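Local coordinates for flagellar hook-associated protein (Burkholderia pseudomallei, PDB 4UT1) that probably serves as a structural junction protein of the bacterial flagellum, joining the hook to the filament, at residues Ser359-Leu373 and Thr402-Ser414. Numbering follows the deposited sequence.
Sequences SFVDGTQPTTSDYAL and TMTIGGLKLSLSS. With EDO (1,2-ethanediol), chain T.
Ser359 and Lys409 form an antiparallel hydrogen-bonded pair, Ser359 N reaching Lys409 O at 3.0 Å and Lys409 N returning to Ser359 O at 2.8 Å; beyond it, Val361 N donates a hydrogen bond to Gly407 O. One water receives Asp362 N-H and lies within hydrogen-bonding distance of Gly407 O and Gln365 O, tying the type I' turn of the 402-405/408-412 hairpin to the loop. Along the outer face the extended Lys409 chain passes Ser359 OG and lays CE 3.7 Å from Val361 CA, while Val361 CG2 meets Thr404 CG2 at 3.5 Å. On the inner face Leu408 CD2 touches Phe360 CD1 at 3.9 Å and, nearly perpendicular to that, Thr367 CG2; Leu408 CD1 touches Tyr371 CD2 at 4.2 Å. The Thr367 side chain crosses that of Leu408 at about a right angle, with CG2, anti to the carbonyl carbon, 3.3 Å from Gly406 O. Pro366 CB sits over one face of the Phe360 ring, toward its rim. Deeper in, Leu373 CD1 faces Met403 SD and Ile405 CD1, while CD2 meets Leu410 CD2 and Leu412 CD1. The axes of the short segments 371-373 and 408-412 approach to 10.9 Å at 38°; they belong to different sheets, a face-to-face packing characteristic of a beta sandwich, here in the D2-like domain.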
loop_
_atom_site.group_PDB
_atom_site.type_symbol
_atom_site.label_atom_id
_atom_site.label_comp_id
_atom_site.label_asym_id
_atom_site.label_seq_id
_atom_site.Cartn_x
_atom_site.Cartn_y
_atom_site.Cartn_z
ATOM N N SER A 359 -8.062 9.708 1.573
ATOM C CA SER A 359 -7.799 9.431 0.163
ATOM C C SER A 359 -6.335 9.694 -0.155
ATOM O O SER A 359 -5.586 10.184 0.695
ATOM C CB SER A 359 -8.707 10.267 -0.738
ATOM O OG SER A 359 -8.462 11.649 -0.568
ATOM N N PHE A 360 -5.921 9.362 -1.374
ATOM C CA PHE A 360 -4.552 9.615 -1.783
ATOM C C PHE A 360 -4.431 11.004 -2.388
ATOM O O PHE A 360 -5.308 11.458 -3.129
ATOM C CB PHE A 360 -4.068 8.557 -2.785
ATOM C CG PHE A 360 -4.025 7.170 -2.206
ATOM C CD1 PHE A 360 -3.050 6.823 -1.272
ATOM C CD2 PHE A 360 -4.968 6.232 -2.562
ATOM C CE1 PHE A 360 -3.016 5.544 -0.712
ATOM C CE2 PHE A 360 -4.952 4.957 -1.992
ATOM C CZ PHE A 360 -3.968 4.615 -1.083
ATOM N N VAL A 361 -3.342 11.678 -2.051
ATOM C CA VAL A 361 -2.964 12.898 -2.751
ATOM C C VAL A 361 -2.782 12.566 -4.231
ATOM O O VAL A 361 -3.251 13.283 -5.117
ATOM C CB VAL A 361 -1.674 13.489 -2.174
ATOM C CG1 VAL A 361 -1.205 14.660 -3.023
ATOM C CG2 VAL A 361 -1.898 13.911 -0.718
ATOM N N ASP A 362 -2.112 11.448 -4.482
ATOM C CA ASP A 362 -1.852 10.966 -5.834
ATOM C C ASP A 362 -1.982 9.454 -5.818
ATOM O O ASP A 362 -1.079 8.788 -5.340
ATOM C CB ASP A 362 -0.446 11.370 -6.294
ATOM C CG ASP A 362 -0.147 10.967 -7.725
ATOM O OD1 ASP A 362 -0.928 10.196 -8.327
ATOM O OD2 ASP A 362 0.890 11.426 -8.254
ATOM N N GLY A 363 -3.077 8.928 -6.369
ATOM C CA GLY A 363 -3.291 7.485 -6.423
ATOM C C GLY A 363 -2.212 6.712 -7.158
ATOM O O GLY A 363 -2.074 5.500 -6.981
ATOM N N THR A 364 -1.454 7.376 -8.028
ATOM C CA THR A 364 -0.399 6.652 -8.739
ATOM C C THR A 364 0.826 6.508 -7.848
ATOM O O THR A 364 1.707 5.694 -8.118
ATOM C CB THR A 364 0.028 7.343 -10.061
ATOM O OG1 THR A 364 0.638 8.599 -9.763
ATOM C CG2 THR A 364 -1.173 7.541 -10.991
ATOM N N GLN A 365 0.886 7.317 -6.794
ATOM C CA GLN A 365 1.951 7.185 -5.800
ATOM C C GLN A 365 1.360 7.014 -4.407
ATOM O O GLN A 365 1.414 7.921 -3.576
ATOM C CB GLN A 365 2.882 8.401 -5.837
ATOM C CG GLN A 365 3.463 8.675 -7.217
ATOM C CD GLN A 365 4.267 9.957 -7.257
ATOM O OE1 GLN A 365 5.474 9.953 -7.019
ATOM N NE2 GLN A 365 3.595 11.066 -7.535
ATOM N N PRO A 366 0.793 5.834 -4.138
ATOM C CA PRO A 366 0.148 5.579 -2.850
ATOM C C PRO A 366 1.164 5.351 -1.743
ATOM O O PRO A 366 2.351 5.146 -2.004
ATOM C CB PRO A 366 -0.660 4.301 -3.118
ATOM C CG PRO A 366 0.133 3.599 -4.147
ATOM C CD PRO A 366 0.751 4.658 -5.024
ATOM N N THR A 367 0.688 5.392 -0.506
ATOM C CA THR A 367 1.486 4.993 0.637
ATOM C C THR A 367 1.683 3.488 0.601
ATOM O O THR A 367 0.972 2.794 -0.129
ATOM C CB THR A 367 0.808 5.389 1.953
ATOM O OG1 THR A 367 -0.541 4.909 1.938
ATOM C CG2 THR A 367 0.793 6.915 2.085
ATOM N N THR A 368 2.635 2.991 1.391
ATOM C CA THR A 368 2.970 1.568 1.384
ATOM C C THR A 368 2.932 0.914 2.763
ATOM O O THR A 368 3.277 -0.270 2.885
ATOM C CB THR A 368 4.370 1.321 0.809
ATOM O OG1 THR A 368 5.332 2.060 1.568
ATOM C CG2 THR A 368 4.437 1.758 -0.660
ATOM N N SER A 369 2.550 1.676 3.788
ATOM C CA SER A 369 2.465 1.139 5.162
ATOM C C SER A 369 1.069 1.264 5.785
ATOM O O SER A 369 0.084 1.537 5.091
ATOM C CB SER A 369 3.490 1.838 6.077
ATOM O OG SER A 369 3.614 1.125 7.315
ATOM N N ASP A 370 0.987 1.029 7.099
ATOM C CA ASP A 370 -0.250 1.191 7.871
ATOM C C ASP A 370 -0.030 2.317 8.868
ATOM O O ASP A 370 1.078 2.475 9.383
ATOM C CB ASP A 370 -0.649 -0.060 8.675
ATOM C CG ASP A 370 -0.916 -1.295 7.822
ATOM O OD1 ASP A 370 -1.336 -1.176 6.652
ATOM O OD2 ASP A 370 -0.721 -2.411 8.370
ATOM N N TYR A 371 -1.082 3.059 9.185
ATOM C CA TYR A 371 -0.906 4.242 10.034
ATOM C C TYR A 371 -1.942 4.380 11.131
ATOM O O TYR A 371 -3.014 3.783 11.082
ATOM C CB TYR A 371 -0.911 5.519 9.174
ATOM C CG TYR A 371 -0.020 5.370 7.977
ATOM C CD1 TYR A 371 1.342 5.638 8.055
ATOM C CD2 TYR A 371 -0.528 4.890 6.776
ATOM C CE1 TYR A 371 2.171 5.447 6.952
ATOM C CE2 TYR A 371 0.288 4.700 5.673
ATOM C CZ TYR A 371 1.636 4.974 5.766
ATOM O OH TYR A 371 2.434 4.774 4.659
ATOM N N ALA A 372 -1.616 5.202 12.125
ATOM C CA ALA A 372 -2.624 5.665 13.060
ATOM C C ALA A 372 -2.569 7.188 13.036
ATOM O O ALA A 372 -1.481 7.753 13.070
ATOM C CB ALA A 372 -2.378 5.120 14.463
ATOM N N LEU A 373 -3.735 7.822 12.913
ATOM C CA LEU A 373 -3.870 9.272 13.108
ATOM C C LEU A 373 -4.397 9.550 14.514
ATOM O O LEU A 373 -5.513 9.136 14.872
ATOM C CB LEU A 373 -4.814 9.890 12.082
ATOM C CG LEU A 373 -4.832 11.423 12.150
ATOM C CD1 LEU A 373 -3.682 11.961 11.350
ATOM C CD2 LEU A 373 -6.157 11.942 11.645
ATOM N N THR A 402 -9.622 19.219 7.823
ATOM C CA THR A 402 -9.010 18.497 6.716
ATOM C C THR A 402 -7.518 18.779 6.759
ATOM O O THR A 402 -7.106 19.883 7.111
ATOM C CB THR A 402 -9.589 18.919 5.361
ATOM O OG1 THR A 402 -9.270 20.296 5.121
ATOM C CG2 THR A 402 -11.097 18.749 5.351
ATOM N N MET A 403 -6.713 17.786 6.407
ATOM C CA MET A 403 -5.261 17.920 6.420
ATOM C C MET A 403 -4.595 16.941 5.456
ATOM O O MET A 403 -5.208 15.967 5.010
ATOM C CB MET A 403 -4.714 17.713 7.834
ATOM C CG MET A 403 -4.653 16.260 8.277
ATOM S SD MET A 403 -4.821 16.096 10.066
ATOM C CE MET A 403 -6.571 16.368 10.222
ATOM N N THR A 404 -3.340 17.223 5.122
ATOM C CA THR A 404 -2.557 16.353 4.266
ATOM C C THR A 404 -1.250 15.985 4.956
ATOM O O THR A 404 -0.485 16.856 5.355
ATOM C CB THR A 404 -2.250 17.014 2.900
ATOM O OG1 THR A 404 -3.479 17.283 2.219
ATOM C CG2 THR A 404 -1.399 16.086 2.037
ATOM N N ILE A 405 -1.010 14.688 5.108
ATOM C CA ILE A 405 0.215 14.202 5.728
ATOM C C ILE A 405 0.724 12.986 4.984
ATOM O O ILE A 405 -0.033 12.058 4.766
ATOM C CB ILE A 405 -0.006 13.798 7.199
ATOM C CG1 ILE A 405 -0.581 14.968 8.004
ATOM C CG2 ILE A 405 1.290 13.281 7.812
ATOM C CD1 ILE A 405 -1.015 14.580 9.412
ATOM N N GLY A 406 1.996 12.996 4.602
ATOM C CA GLY A 406 2.660 11.810 4.084
ATOM C C GLY A 406 2.004 11.094 2.914
ATOM O O GLY A 406 2.090 9.863 2.798
ATOM N N GLY A 407 1.353 11.857 2.040
ATOM C CA GLY A 407 0.767 11.292 0.832
ATOM C C GLY A 407 -0.725 11.049 0.948
ATOM O O GLY A 407 -1.368 10.601 -0.005
ATOM N N LEU A 408 -1.270 11.339 2.127
ATOM C CA LEU A 408 -2.681 11.111 2.416
ATOM C C LEU A 408 -3.462 12.391 2.655
ATOM O O LEU A 408 -2.983 13.305 3.325
ATOM C CB LEU A 408 -2.833 10.228 3.653
ATOM C CG LEU A 408 -2.193 8.851 3.585
ATOM C CD1 LEU A 408 -2.355 8.157 4.936
ATOM C CD2 LEU A 408 -2.845 8.048 2.451
ATOM N N LYS A 409 -4.685 12.427 2.138
ATOM C CA LYS A 409 -5.632 13.480 2.465
ATOM C C LYS A 409 -6.555 12.951 3.552
ATOM O O LYS A 409 -7.252 11.955 3.358
ATOM C CB LYS A 409 -6.428 13.920 1.234
ATOM C CG LYS A 409 -5.575 14.595 0.148
ATOM C CD LYS A 409 -6.404 14.951 -1.089
ATOM C CE LYS A 409 -5.536 15.523 -2.211
ATOM N NZ LYS A 409 -6.258 15.538 -3.519
ATOM N N LEU A 410 -6.549 13.619 4.699
ATOM C CA LEU A 410 -7.296 13.134 5.853
ATOM C C LEU A 410 -8.399 14.118 6.212
ATOM O O LEU A 410 -8.142 15.303 6.457
ATOM C CB LEU A 410 -6.353 12.903 7.034
ATOM C CG LEU A 410 -5.226 11.898 6.790
ATOM C CD1 LEU A 410 -3.862 12.549 6.946
ATOM C CD2 LEU A 410 -5.369 10.704 7.732
ATOM N N SER A 411 -9.631 13.625 6.221
ATOM C CA SER A 411 -10.779 14.472 6.496
ATOM C C SER A 411 -11.632 13.952 7.647
ATOM O O SER A 411 -12.098 12.817 7.629
ATOM C CB SER A 411 -11.618 14.617 5.230
ATOM O OG SER A 411 -10.864 15.335 4.278
ATOM N N LEU A 412 -11.834 14.805 8.647
ATOM C CA LEU A 412 -12.607 14.452 9.829
ATOM C C LEU A 412 -13.934 15.192 9.859
ATOM O O LEU A 412 -14.027 16.317 9.391
ATOM C CB LEU A 412 -11.805 14.756 11.089
ATOM C CG LEU A 412 -10.540 13.910 11.242
ATOM C CD1 LEU A 412 -9.346 14.800 11.517
ATOM C CD2 LEU A 412 -10.717 12.873 12.353
ATOM N N SER A 413 -14.964 14.556 10.405
ATOM C CA SER A 413 -16.286 15.175 10.472
ATOM C C SER A 413 -16.348 16.246 11.568
ATOM O O SER A 413 -17.225 17.106 11.571
ATOM C CB SER A 413 -17.353 14.115 10.717
ATOM O OG SER A 413 -17.168 13.515 11.981
ATOM N N SER A 414 -15.408 16.167 12.501
ATOM C CA SER A 414 -15.241 17.165 13.548
ATOM C C SER A 414 -13.895 16.925 14.213
ATOM O O SER A 414 -13.198 15.959 13.887
ATOM C CB SER A 414 -16.380 17.103 14.572
ATOM O OG SER A 414 -16.464 15.827 15.193
HETATM C C1 EDO T . -11.852 12.171 2.203
HETATM O O1 EDO T . -11.549 11.171 1.231
HETATM C C2 EDO T . -10.917 13.351 1.973
HETATM O O2 EDO T . -9.599 12.982 2.389
HETATM O O HOH W 1 -0.443 9.866 -2.455
#